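Local coordinates for protein phosphoserine phosphatase (Homo sapiens, PDB 6HYY) that catalyses the magnesium-dependent hydrolysis of O-phosphoserine to serine and inorganic phosphate, as a haloacid dehalogenase-like phosphatase, at residues V21-G26 with G193-R198; I170-D175 with D187-F192; D175-M180 with R198-D203. One frame throughout, in Å; residues are numbered along the deposited sequence. Where two conformers were deposited one is given.

Contact 1 (V21-G26 with G193-R198); sequences VIREEG and GGNVIR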
ATOM      1  N   VAL A  21       5.556  -2.623   0.164  1.00 17.35           N
ATOM      2  CA  VAL A  21       6.134  -2.764  -1.176  1.00 17.42           C
ATOM      3  C   VAL A  21       7.262  -1.762  -1.387  1.00 18.65           C
ATOM      4  O   VAL A  21       8.248  -2.054  -2.081  1.00 18.77           O
ATOM      5  CB  VAL A  21       5.031  -2.592  -2.234  1.00 17.85           C
ATOM      6  CG1 VAL A  21       5.631  -2.493  -3.644  1.00 22.41           C
ATOM      7  CG2 VAL A  21       4.082  -3.764  -2.171  1.00 19.96           C
ATOM      8  N   ILE A  22       7.128  -0.564  -0.826  1.00 18.39           N
ATOM      9  CA  ILE A  22       8.205   0.425  -0.865  1.00 19.70           C
ATOM     10  C   ILE A  22       8.709   0.678   0.552  1.00 21.26           C
ATOM     11  O   ILE A  22       8.036   0.407   1.538  1.00 20.81           O
ATOM     12  CB  ILE A  22       7.776   1.744  -1.536  1.00 19.79           C
ATOM     13  CG1 ILE A  22       6.638   2.408  -0.742  1.00 20.75           C
ATOM     14  CG2 ILE A  22       7.413   1.503  -3.017  1.00 21.62           C
ATOM     15  CD1 ILE A  22       6.167   3.748  -1.320  1.00 23.73           C
ATOM     16  N   ARG A  23       9.924   1.231   0.645  1.00 20.62           N
ATOM     17  CA  ARG A  23      10.546   1.415   1.953  1.00 20.99           C
ATOM     18  C   ARG A  23       9.957   2.600   2.706  1.00 26.32           C
ATOM     19  O   ARG A  23       9.924   2.588   3.943  1.00 30.76           O
ATOM     20  CB  ARG A  23      12.062   1.584   1.783  1.00 28.26           C
ATOM     21  CG  ARG A  23      12.656   0.561   0.826  1.00 29.50           C
ATOM     22  CD  ARG A  23      14.054   0.131   1.248  1.00 41.60           C
ATOM     23  NE  ARG A  23      13.985  -0.957   2.221  1.00 42.32           N
ATOM     24  CZ  ARG A  23      15.015  -1.709   2.596  1.00 42.74           C
ATOM     25  NH1 ARG A  23      16.223  -1.509   2.075  1.00 42.10           N
ATOM     26  NH2 ARG A  23      14.832  -2.671   3.496  1.00 44.29           N
ATOM     27  N   GLU A  24       9.457   3.594   1.985  1.00 25.81           N
ATOM     28  CA  GLU A  24       9.046   4.888   2.510  1.00 31.81           C
ATOM     29  C   GLU A  24       7.522   4.979   2.594  1.00 27.71           C
ATOM     30  O   GLU A  24       6.790   4.078   2.179  1.00 23.69           O
ATOM     31  CB  GLU A  24       9.610   6.004   1.625  1.00 34.99           C
ATOM     32  CG  GLU A  24      11.103   5.870   1.263  1.00 35.13           C
ATOM     33  CD  GLU A  24      11.350   5.262  -0.126  1.00 36.20           C
ATOM     34  OE1 GLU A  24      12.457   5.476  -0.677  1.00 39.72           O
ATOM     35  OE2 GLU A  24      10.447   4.579  -0.659  1.00 33.70           O
ATOM     36  N   GLU A  25       7.042   6.094   3.143  1.00 29.49           N
ATOM     37  CA  GLU A  25       5.629   6.451   3.079  1.00 28.19           C
ATOM     38  C   GLU A  25       5.483   7.530   2.013  1.00 29.00           C
ATOM     39  O   GLU A  25       6.129   8.579   2.094  1.00 28.15           O
ATOM     40  CB  GLU A  25       5.112   6.933   4.439  1.00 31.14           C
ATOM     41  CG  GLU A  25       5.365   5.954   5.590  1.00 37.33           C
ATOM     42  CD  GLU A  25       4.159   5.069   5.888  1.00 37.40           C
ATOM     43  OE1 GLU A  25       3.091   5.625   6.213  1.00 47.33           O
ATOM     44  OE2 GLU A  25       4.275   3.816   5.809  1.00 38.22           O
ATOM     45  N   GLY A  26       4.651   7.260   1.005  1.00 26.37           N
ATOM     46  CA  GLY A  26       4.589   8.148  -0.143  1.00 27.21           C
ATOM     47  C   GLY A  26       4.224   9.574   0.223  1.00 28.15           C
ATOM     48  O   GLY A  26       4.837  10.528  -0.266  1.00 29.72           O
ATOM     49  N   GLY A 193       7.496  -6.980   8.411  1.00 21.98           N
ATOM     50  CA  GLY A 193       8.326  -6.110   9.228  1.00 22.35           C
ATOM     51  C   GLY A 193       9.705  -5.838   8.651  1.00 25.92           C
ATOM     52  O   GLY A 193      10.629  -5.467   9.382  1.00 25.90           O
ATOM     53  N   GLY A 194       9.861  -6.000   7.338  1.00 22.32           N
ATOM     54  CA  GLY A 194      11.175  -5.816   6.732  1.00 23.23           C
ATOM     55  C   GLY A 194      11.680  -4.390   6.754  1.00 28.41           C
ATOM     56  O   GLY A 194      12.895  -4.153   6.714  1.00 28.36           O
ATOM     57  N   ASN A 195      10.776  -3.415   6.805  1.00 21.66           N
ATOM     58  CA  ASN A 195      11.181  -2.017   6.831  1.00 20.85           C
ATOM     59  C   ASN A 195      11.122  -1.435   8.237  1.00 25.88           C
ATOM     60  O   ASN A 195      12.119  -0.910   8.743  1.00 33.66           O
ATOM     61  CB  ASN A 195      10.336  -1.201   5.851  1.00 21.99           C
ATOM     62  CG  ASN A 195      10.690  -1.522   4.414  1.00 24.42           C
ATOM     63  OD1 ASN A 195      11.865  -1.480   4.034  1.00 25.66           O
ATOM     64  ND2 ASN A 195       9.694  -1.887   3.620  1.00 21.38           N
ATOM     65  N   VAL A 196       9.967  -1.493   8.874  1.00 23.87           N
ATOM     66  CA  VAL A 196       9.845  -1.133  10.282  1.00 25.15           C
ATOM     67  C   VAL A 196       8.875  -2.121  10.901  1.00 26.00           C
ATOM     68  O   VAL A 196       7.859  -2.478  10.293  1.00 28.68           O
ATOM     69  CB  VAL A 196       9.385   0.328  10.472  1.00 30.62           C
ATOM     70  CG1 VAL A 196       9.076   0.618  11.947  1.00 30.80           C
ATOM     71  CG2 VAL A 196      10.442   1.300   9.962  1.00 35.94           C
ATOM     72  N   ILE A 197       9.232  -2.648  12.055  1.00 20.01           N
ATOM     73  CA  ILE A 197       8.392  -3.617  12.731  1.00 18.54           C
ATOM     74  C   ILE A 197       7.384  -2.851  13.563  1.00 22.81           C
ATOM     75  O   ILE A 197       7.758  -2.093  14.456  1.00 24.70           O
ATOM     76  CB  ILE A 197       9.233  -4.550  13.614  1.00 22.01           C
ATOM     77  CG1 ILE A 197      10.125  -5.434  12.732  1.00 23.59           C
ATOM     78  CG2 ILE A 197       8.329  -5.341  14.559  1.00 22.36           C
ATOM     79  CD1 ILE A 197      11.154  -6.243  13.501  1.00 32.62           C
ATOM     80  N   ARG A 198       6.103  -3.054  13.293  0.59 20.07           N
ATOM     81  CA  ARG A 198       5.078  -2.518  14.177  0.59 21.04           C
ATOM     82  C   ARG A 198       4.740  -3.623  15.170  0.59 22.74           C
ATOM     83  O   ARG A 198       4.095  -4.608  14.817  0.59 21.67           O
ATOM     84  CB  ARG A 198       3.877  -2.031  13.373  0.59 21.04           C
ATOM     85  CG  ARG A 198       4.153  -0.667  12.733  0.59 24.79           C
ATOM     86  CD  ARG A 198       3.443  -0.438  11.412  0.59 28.64           C
ATOM     87  NE  ARG A 198       4.290   0.288  10.467  0.59 30.73           N
ATOM     88  CZ  ARG A 198       4.414   1.610  10.415  0.59 31.85           C
ATOM     89  NH1 ARG A 198       3.749   2.379  11.256  0.59 37.40           N
ATOM     90  NH2 ARG A 198       5.214   2.168   9.517  0.59 35.43           N
TER
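Asn195 OD1 is gripped by two N-H groups of the Arg23 guanidinium. NE gives the main hydrogen bond, 2.8 Å from Asn195 OD1 with an N-H...O angle of 157°, and it lies in the plane of the amide carbonyl. Arg23 NH2 adds a weak bond to the same oxygen at 3.2 Å. The oxygen sits at the edge of the guanidinium, while the amide plane itself is turned 66° from it. Bends at chi2 and chi3 bring the guanidinium back to the oxygen, and CB, CG and CD of Arg23 lie alongside it. On the other end of the amide, Asn195 ND2 is taken up by Ser19 O and Thr84 OG1, which fixes the flip and presents the oxygen to Arg23. Farther along, Glu25 OE2 and Arg198 NH2 come only to 4.2 Å: a loose charge attraction, with the oxygen well off the guanidinium plane and no bond formed. Their stronger partners are Ser19 for Glu25 and Asp175 for Arg198. The contact lies at the surface beside the metal site, joining the loop between helix 17-21 and helix 26-33, which in this family probably leads toward the helical cap, to the loop between strand 188-192 and helix 199-204.

Contact 2 (I170-D175 with D187-F192); sequences IIMIGD and DAFIGF. With MG (magnesium ion), chain D.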
ATOM      1  N   ILE A 170      -8.152 -14.707  -0.826  1.00 21.52           N
ATOM      2  CA  ILE A 170      -7.413 -13.450  -0.921  1.00 19.68           C
ATOM      3  C   ILE A 170      -6.580 -13.268   0.342  1.00 21.83           C
ATOM      4  O   ILE A 170      -7.106 -13.305   1.461  1.00 22.09           O
ATOM      5  CB  ILE A 170      -8.360 -12.254  -1.104  1.00 22.62           C
ATOM      6  CG1 ILE A 170      -9.256 -12.436  -2.309  1.00 25.85           C
ATOM      7  CG2 ILE A 170      -7.572 -10.955  -1.279  1.00 23.04           C
ATOM      8  CD1 ILE A 170     -10.293 -11.322  -2.409  1.00 26.90           C
ATOM      9  N   ILE A 171      -5.286 -13.012   0.175  1.00 19.33           N
ATOM     10  CA  ILE A 171      -4.387 -12.749   1.295  1.00 19.70           C
ATOM     11  C   ILE A 171      -4.020 -11.275   1.268  1.00 20.43           C
ATOM     12  O   ILE A 171      -3.691 -10.734   0.203  1.00 21.99           O
ATOM     13  CB  ILE A 171      -3.123 -13.620   1.219  1.00 21.63           C
ATOM     14  CG1 ILE A 171      -3.508 -15.111   1.269  1.00 28.04           C
ATOM     15  CG2 ILE A 171      -2.141 -13.257   2.345  1.00 24.16           C
ATOM     16  CD1 ILE A 171      -2.328 -16.051   1.333  1.00 31.69           C
ATOM     17  N   MET A 172      -4.098 -10.624   2.426  1.00 17.90           N
ATOM     18  CA  MET A 172      -3.611  -9.254   2.597  1.00 19.65           C
ATOM     19  C   MET A 172      -2.221  -9.285   3.232  1.00 18.46           C
ATOM     20  O   MET A 172      -2.008 -10.034   4.184  1.00 19.31           O
ATOM     21  CB  MET A 172      -4.556  -8.457   3.496  1.00 17.70           C
ATOM     22  CG  MET A 172      -4.075  -7.052   3.801  1.00 20.86           C
ATOM     23  SD  MET A 172      -4.447  -5.934   2.433  1.00 24.66           S
ATOM     24  CE  MET A 172      -3.167  -4.677   2.584  1.00 22.82           C
ATOM     25  N   ILE A 173      -1.283  -8.507   2.683  1.00 16.56           N
ATOM     26  CA  ILE A 173       0.090  -8.427   3.198  1.00 17.93           C
ATOM     27  C   ILE A 173       0.418  -6.978   3.482  1.00 18.67           C
ATOM     28  O   ILE A 173       0.316  -6.135   2.589  1.00 17.90           O
ATOM     29  CB  ILE A 173       1.103  -9.019   2.205  1.00 16.66           C
ATOM     30  CG1 ILE A 173       0.764 -10.492   1.933  1.00 19.23           C
ATOM     31  CG2 ILE A 173       2.546  -8.840   2.759  1.00 20.12           C
ATOM     32  CD1 ILE A 173       1.779 -11.252   1.072  1.00 22.91           C
ATOM     33  N   GLY A 174       0.815  -6.690   4.722  1.00 17.80           N
ATOM     34  CA  GLY A 174       1.143  -5.310   5.057  1.00 17.11           C
ATOM     35  C   GLY A 174       1.766  -5.207   6.431  1.00 19.40           C
ATOM     36  O   GLY A 174       1.836  -6.182   7.189  1.00 19.17           O
ATOM     37  N   ASP A 175       2.249  -4.004   6.729  1.00 19.99           N
ATOM     38  CA  ASP A 175       3.020  -3.776   7.943  1.00 18.15           C
ATOM     39  C   ASP A 175       2.204  -3.261   9.114  1.00 24.83           C
ATOM     40  O   ASP A 175       2.675  -3.355  10.253  1.00 22.46           O
ATOM     41  CB  ASP A 175       4.148  -2.772   7.668  1.00 20.04           C
ATOM     42  CG  ASP A 175       3.625  -1.383   7.359  1.00 25.20           C
ATOM     43  OD1 ASP A 175       2.860  -1.245   6.393  1.00 24.88           O
ATOM     44  OD2 ASP A 175       3.973  -0.413   8.081  1.00 26.67           O
ATOM     45  N   ASP A 187      -9.091 -13.340   3.400  1.00 19.61           N
ATOM     46  CA  ASP A 187      -9.154 -14.671   3.987  1.00 21.23           C
ATOM     47  C   ASP A 187      -7.967 -14.970   4.894  1.00 25.26           C
ATOM     48  O   ASP A 187      -8.071 -15.831   5.776  1.00 26.57           O
ATOM     49  CB  ASP A 187      -9.276 -15.705   2.871  1.00 23.54           C
ATOM     50  CG  ASP A 187     -10.512 -15.482   2.041  1.00 26.88           C
ATOM     51  OD1 ASP A 187     -11.636 -15.569   2.608  1.00 28.53           O
ATOM     52  OD2 ASP A 187     -10.384 -15.165   0.848  1.00 24.53           O
ATOM     53  N   ALA A 188      -6.855 -14.253   4.729  1.00 22.31           N
ATOM     54  CA  ALA A 188      -5.712 -14.397   5.614  1.00 22.14           C
ATOM     55  C   ALA A 188      -4.927 -13.097   5.567  1.00 19.43           C
ATOM     56  O   ALA A 188      -5.088 -12.286   4.653  1.00 19.30           O
ATOM     57  CB  ALA A 188      -4.816 -15.574   5.217  1.00 22.67           C
ATOM     58  N   PHE A 189      -4.091 -12.910   6.581  1.00 20.35           N
ATOM     59  CA  PHE A 189      -3.224 -11.749   6.675  1.00 21.18           C
ATOM     60  C   PHE A 189      -1.808 -12.207   6.993  1.00 22.46           C
ATOM     61  O   PHE A 189      -1.596 -13.060   7.866  1.00 24.58           O
ATOM     62  CB  PHE A 189      -3.733 -10.769   7.743  1.00 19.90           C
ATOM     63  CG  PHE A 189      -2.734  -9.693   8.100  1.00 19.15           C
ATOM     64  CD1 PHE A 189      -2.453  -8.652   7.216  1.00 20.30           C
ATOM     65  CD2 PHE A 189      -2.070  -9.735   9.313  1.00 23.73           C
ATOM     66  CE1 PHE A 189      -1.513  -7.669   7.541  1.00 20.15           C
ATOM     67  CE2 PHE A 189      -1.134  -8.751   9.648  1.00 21.67           C
ATOM     68  CZ  PHE A 189      -0.884  -7.716   8.772  1.00 20.90           C
ATOM     69  N   ILE A 190      -0.830 -11.636   6.287  1.00 19.50           N
ATOM     70  CA  ILE A 190       0.576 -11.815   6.621  1.00 20.80           C
ATOM     71  C   ILE A 190       1.158 -10.447   6.948  1.00 18.71           C
ATOM     72  O   ILE A 190       1.196  -9.560   6.089  1.00 19.86           O
ATOM     73  CB  ILE A 190       1.363 -12.476   5.483  1.00 19.54           C
ATOM     74  CG1 ILE A 190       0.713 -13.809   5.091  1.00 22.77           C
ATOM     75  CG2 ILE A 190       2.804 -12.676   5.935  1.00 22.25           C
ATOM     76  CD1 ILE A 190       1.329 -14.458   3.851  1.00 25.34           C
ATOM     77  N   GLY A 191       1.631 -10.281   8.186  1.00 20.59           N
ATOM     78  CA  GLY A 191       2.294  -9.044   8.558  1.00 18.45           C
ATOM     79  C   GLY A 191       3.718  -8.994   8.047  1.00 19.05           C
ATOM     80  O   GLY A 191       4.374 -10.020   7.868  1.00 20.79           O
ATOM     81  N   PHE A 192       4.181  -7.778   7.770  1.00 19.09           N
ATOM     82  CA  PHE A 192       5.502  -7.579   7.174  1.00 18.93           C
ATOM     83  C   PHE A 192       6.314  -6.563   7.962  1.00 21.04           C
ATOM     84  O   PHE A 192       5.914  -5.400   8.076  1.00 20.85           O
ATOM     85  CB  PHE A 192       5.378  -7.123   5.718  1.00 21.84           C
ATOM     86  CG  PHE A 192       6.710  -6.939   5.062  1.00 19.77           C
ATOM     87  CD1 PHE A 192       7.475  -8.047   4.707  1.00 21.20           C
ATOM     88  CD2 PHE A 192       7.206  -5.678   4.822  1.00 20.32           C
ATOM     89  CE1 PHE A 192       8.705  -7.903   4.132  1.00 22.12           C
ATOM     90  CE2 PHE A 192       8.472  -5.520   4.241  1.00 19.12           C
ATOM     91  CZ  PHE A 192       9.208  -6.631   3.895  1.00 20.12           C
TER
HETATM   92 MG    MG D 302       1.827   0.502   5.368  1.00 17.11          MG
HETATM   93  O   HOH W   1       5.118  -4.521  10.911  1.00 21.85           O
HETATM   94  O   HOH W   2       2.892   1.765   6.887  1.00 29.97           O
HETATM   95  O   HOH W   3       0.790   2.250   5.240  1.00 33.61           O
HETATM   96  O   HOH W   4      -0.021   0.156   6.565  1.00 24.79           O
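Asp175 CB rests on Phe192 O at 3.2 Å, where the two strands end beside the magnesium ion. Asp175 OD1 binds the metal at 2.3 Å, with CG placed between the backbone N and the carbonyl carbon (chi1 67°); Asp16, Asp18 and three waters complete the site, and OD2 forms a salt bridge with Arg198 NE. Water 1 lies between the carbonyl oxygens of Asp175 and Phe192. One step back, Phe192 N bonds Gly174 O at 2.9 Å, and Gly174 N reaches Ile190 O. These bonds continue down a parallel ladder, strand 170-174 against strand 188-192, with Ile190 N to Met172 O and Met172 N to Ala188 O, both 2.9 Å. The pair brackets the short helix 177-180 in a beta-alpha-beta unit of the Rossmann-like core, the metal ligand sitting at the C-terminal edge as in other haloacid dehalogenase-like enzymes. At the far end Asp187 OD2 takes the N-H of Ile170 at 2.8 Å on its anti lone pair. Ile171, Ile173 and Ile190 share one sheet face, where Ile171 CG2 meets Ile190 CD1 at 4.0 Å under helix 2-8. On the other face Met172 CG touches Phe189 CD1 at 4.1 Å, and helix 153-165 covers Met172.

Contact 3 (D175-M180 with R198-D203); sequences DGATDM and RQQVKD. With MG (magnesium ion), chain D; PO4 (phosphate ion), chain C.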
ATOM      1  N   ASP A 175       2.249  -4.004   6.729  1.00 19.99           N
ATOM      2  CA  ASP A 175       3.020  -3.776   7.943  1.00 18.15           C
ATOM      3  C   ASP A 175       2.204  -3.261   9.114  1.00 24.83           C
ATOM      4  O   ASP A 175       2.675  -3.355  10.253  1.00 22.46           O
ATOM      5  CB  ASP A 175       4.148  -2.772   7.668  1.00 20.04           C
ATOM      6  CG  ASP A 175       3.625  -1.383   7.359  1.00 25.20           C
ATOM      7  OD1 ASP A 175       2.860  -1.245   6.393  1.00 24.88           O
ATOM      8  OD2 ASP A 175       3.973  -0.413   8.081  1.00 26.67           O
ATOM      9  N   GLY A 176       0.997  -2.737   8.881  1.00 20.94           N
ATOM     10  CA  GLY A 176       0.316  -1.924   9.863  1.00 23.91           C
ATOM     11  C   GLY A 176      -0.992  -2.527  10.353  1.00 23.12           C
ATOM     12  O   GLY A 176      -1.509  -3.500   9.801  1.00 22.62           O
ATOM     13  N   ALA A 177      -1.529  -1.910  11.407  1.00 22.58           N
ATOM     14  CA  ALA A 177      -2.783  -2.403  11.967  1.00 25.59           C
ATOM     15  C   ALA A 177      -3.936  -2.293  10.972  1.00 24.46           C
ATOM     16  O   ALA A 177      -4.818  -3.167  10.954  1.00 25.00           O
ATOM     17  CB  ALA A 177      -3.102  -1.652  13.263  1.00 24.80           C
ATOM     18  N   THR A 178      -3.944  -1.258  10.121  1.00 25.00           N
ATOM     19  CA  THR A 178      -5.007  -1.155   9.123  1.00 25.33           C
ATOM     20  C   THR A 178      -4.956  -2.305   8.125  1.00 27.17           C
ATOM     21  O   THR A 178      -5.994  -2.698   7.588  1.00 25.58           O
ATOM     22  CB  THR A 178      -4.959   0.185   8.392  1.00 30.28           C
ATOM     23  OG1 THR A 178      -3.765   0.282   7.596  1.00 32.03           O
ATOM     24  CG2 THR A 178      -5.025   1.332   9.388  1.00 33.15           C
ATOM     25  N   ASP A 179      -3.774  -2.867   7.877  1.00 22.62           N
ATOM     26  CA  ASP A 179      -3.678  -4.059   7.038  1.00 19.27           C
ATOM     27  C   ASP A 179      -4.216  -5.287   7.764  1.00 24.39           C
ATOM     28  O   ASP A 179      -4.983  -6.081   7.196  1.00 21.35           O
ATOM     29  CB  ASP A 179      -2.215  -4.259   6.622  1.00 20.02           C
ATOM     30  CG  ASP A 179      -1.647  -3.028   5.998  1.00 25.65           C
ATOM     31  OD1 ASP A 179      -2.189  -2.602   4.970  1.00 24.05           O
ATOM     32  OD2 ASP A 179      -0.667  -2.458   6.536  1.00 26.68           O
ATOM     33  N   MET A 180      -3.817  -5.461   9.025  1.00 22.85           N
ATOM     34  CA  MET A 180      -4.323  -6.570   9.823  1.00 22.38           C
ATOM     35  C   MET A 180      -5.842  -6.527   9.916  1.00 23.11           C
ATOM     36  O   MET A 180      -6.502  -7.571   9.869  1.00 25.07           O
ATOM     37  CB  MET A 180      -3.698  -6.533  11.218  1.00 25.59           C
ATOM     38  CG  MET A 180      -3.847  -7.816  11.995  1.00 27.61           C
ATOM     39  SD  MET A 180      -2.754  -7.750  13.445  1.00 33.12           S
ATOM     40  CE  MET A 180      -3.286  -6.209  14.163  1.00 40.47           C
ATOM     41  N   ARG A 198       6.103  -3.054  13.293  0.59 20.07           N
ATOM     42  CA  ARG A 198       5.078  -2.518  14.177  0.59 21.04           C
ATOM     43  C   ARG A 198       4.740  -3.623  15.170  0.59 22.74           C
ATOM     44  O   ARG A 198       4.095  -4.608  14.817  0.59 21.67           O
ATOM     45  CB  ARG A 198       3.877  -2.031  13.373  0.59 21.04           C
ATOM     46  CG  ARG A 198       4.153  -0.667  12.733  0.59 24.79           C
ATOM     47  CD  ARG A 198       3.443  -0.438  11.412  0.59 28.64           C
ATOM     48  NE  ARG A 198       4.290   0.288  10.467  0.59 30.73           N
ATOM     49  CZ  ARG A 198       4.414   1.610  10.415  0.59 31.85           C
ATOM     50  NH1 ARG A 198       3.749   2.379  11.256  0.59 37.40           N
ATOM     51  NH2 ARG A 198       5.214   2.168   9.517  0.59 35.43           N
ATOM     52  N   GLN A 199       5.239  -3.484  16.402  1.00 24.06           N
ATOM     53  CA  GLN A 199       5.203  -4.588  17.357  1.00 22.15           C
ATOM     54  C   GLN A 199       3.790  -5.075  17.633  1.00 24.99           C
ATOM     55  O   GLN A 199       3.589  -6.272  17.857  1.00 27.94           O
ATOM     56  CB  GLN A 199       5.891  -4.170  18.665  1.00 27.57           C
ATOM     57  CG  GLN A 199       6.137  -5.333  19.635  1.00 33.65           C
ATOM     58  CD  GLN A 199       7.091  -6.385  19.075  1.00 37.39           C
ATOM     59  OE1 GLN A 199       8.040  -6.066  18.352  1.00 37.27           O
ATOM     60  NE2 GLN A 199       6.840  -7.649  19.407  1.00 45.34           N
ATOM     61  N   GLN A 200       2.797  -4.193  17.599  1.00 22.88           N
ATOM     62  CA  GLN A 200       1.453  -4.686  17.873  1.00 27.90           C
ATOM     63  C   GLN A 200       0.973  -5.615  16.766  1.00 30.40           C
ATOM     64  O   GLN A 200       0.203  -6.548  17.033  1.00 30.80           O
ATOM     65  CB  GLN A 200       0.501  -3.518  18.117  1.00 30.68           C
ATOM     66  CG  GLN A 200      -0.103  -2.857  16.906  1.00 38.82           C
ATOM     67  CD  GLN A 200      -1.150  -1.825  17.302  1.00 42.91           C
ATOM     68  OE1 GLN A 200      -1.610  -1.793  18.455  1.00 41.09           O
ATOM     69  NE2 GLN A 200      -1.517  -0.964  16.359  1.00 40.34           N
ATOM     70  N   VAL A 201       1.459  -5.426  15.538  1.00 22.23           N
ATOM     71  CA  VAL A 201       1.139  -6.379  14.472  1.00 23.76           C
ATOM     72  C   VAL A 201       1.919  -7.675  14.664  1.00 28.20           C
ATOM     73  O   VAL A 201       1.361  -8.775  14.562  1.00 32.40           O
ATOM     74  CB  VAL A 201       1.398  -5.758  13.086  1.00 27.72           C
ATOM     75  CG1 VAL A 201       1.085  -6.764  11.975  1.00 25.87           C
ATOM     76  CG2 VAL A 201       0.571  -4.501  12.907  1.00 26.70           C
ATOM     77  N   LYS A 202       3.218  -7.567  14.955  1.00 25.04           N
ATOM     78  CA  LYS A 202       4.045  -8.749  15.170  1.00 23.93           C
ATOM     79  C   LYS A 202       3.522  -9.596  16.325  1.00 31.95           C
ATOM     80  O   LYS A 202       3.556 -10.828  16.265  1.00 32.61           O
ATOM     81  CB  LYS A 202       5.493  -8.323  15.422  1.00 26.52           C
ATOM     82  CG  LYS A 202       6.451  -9.481  15.655  1.00 32.14           C
ATOM     83  CD  LYS A 202       7.887  -9.013  15.778  1.00 35.52           C
ATOM     84  CE  LYS A 202       8.795 -10.168  16.182  1.00 43.41           C
ATOM     85  NZ  LYS A 202      10.126  -9.704  16.674  1.00 48.32           N
ATOM     86  N   ASP A 203       3.026  -8.954  17.384  1.00 28.16           N
ATOM     87  CA  ASP A 203       2.578  -9.707  18.549  1.00 32.86           C
ATOM     88  C   ASP A 203       1.253 -10.423  18.326  1.00 36.50           C
ATOM     89  O   ASP A 203       0.976 -11.411  19.016  1.00 39.41           O
ATOM     90  CB  ASP A 203       2.443  -8.781  19.760  1.00 28.97           C
ATOM     91  CG  ASP A 203       3.776  -8.357  20.332  1.00 34.29           C
ATOM     92  OD1 ASP A 203       4.820  -8.945  19.976  1.00 36.90           O
ATOM     93  OD2 ASP A 203       3.782  -7.418  21.158  1.00 37.70           O
TER
HETATM   94 MG    MG D 302       1.827   0.502   5.368  1.00 17.11          MG
HETATM   95  P   PO4 C 301      -1.251   1.903   9.595  1.00 30.54           P
HETATM   96  O1  PO4 C 301      -0.594   2.369   8.321  1.00 45.01           O
HETATM   97  O2  PO4 C 301      -1.787   0.511   9.414  1.00 33.74           O
HETATM   98  O3  PO4 C 301      -0.243   1.935  10.720  1.00 44.76           O
HETATM   99  O4  PO4 C 301      -2.371   2.849   9.966  1.00 49.05           O
HETATM  100  O   HOH W   1       5.118  -4.521  10.911  1.00 21.85           O
HETATM  101  O   HOH W   2       2.892   1.765   6.887  1.00 29.97           O
HETATM  102  O   HOH W   4      -0.021   0.156   6.565  1.00 24.79           O
HETATM  103  O   HOH W   3       0.790   2.250   5.240  1.00 33.61           O
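Val201, Asp175 and Arg198 bury the most surface here. Val201 keeps CG1 anti to its backbone N (chi1 179°), and this sends CG2 into the turn at the start of helix 177-180, 3.6 Å from Asp175 O. Its other branch, CG1, meets Met180 SD at 4.2 Å, so one valine packs against both the turn and the helix that follows. Arg198, at the start of the 198-203 segment, passes its CD beside Asp175 O and the CA of Gly176. It forms a salt bridge through NE to Asp175 OD2, the oxygen not bound to magnesium; the 2.5 Å between Asp175 OD2 and Arg198 NE is implausibly short, and with Arg198 modelled in two conformers the exact value is doubtful. The carboxylate and guanidinium planes stand 78° apart, hence no flat two-bond pairing. Water 1 bridges the backbones, accepting from Arg198 N at 3.0 Å and donating to Asp175 O. Beyond the salt bridge, Asp179 OD2 accepts the N-H of Gly176, the N-cap residue. The same helix start holds a phosphate ion, consistent with the place of the reaction product: Thr178 gives O2 two bonds, from N at 2.9 Å and from OG1 at 2.7 Å. An alanine at Thr178 is likely to leave phosphate O2 with the backbone N-H alone on this residue and to cost Lys154 NZ its hydroxyl partner. Lys154 also pairs with Asp179 OD1. Nearer solvent, Gln200 NE2 lies 3.5 Å from Ala177 CB. Helix 177-180 thus lies against the start of helix 199-204, with Val201 and Met180 resting on Phe189 of strand 188-192 and Val201 also on Tyr208 of strand 207-209.

How the contacts relate
Contact 2 is the core of the set, a buried strand pairing held by backbone bonds and apolar side chains. Contact 1 is a surface meeting of two loops and depends on polar side-chain groups, while contact 3 is partly buried and mixes charge, valine-methionine packing and phosphate binding. Contacts 2 and 3 share Asp175, the magnesium ion and its waters: the strand delivers the metal ligand, and the helix that follows carries the Thr178 N-H and hydroxyl that hold the phosphate. Phe189 of contact 2 touches Asp179 and Met180 of contact 3. Contacts 1 and 3 share Arg198, the N-cap residue of helix 199-204. Along the chain, contact 2 is nested within contact 1.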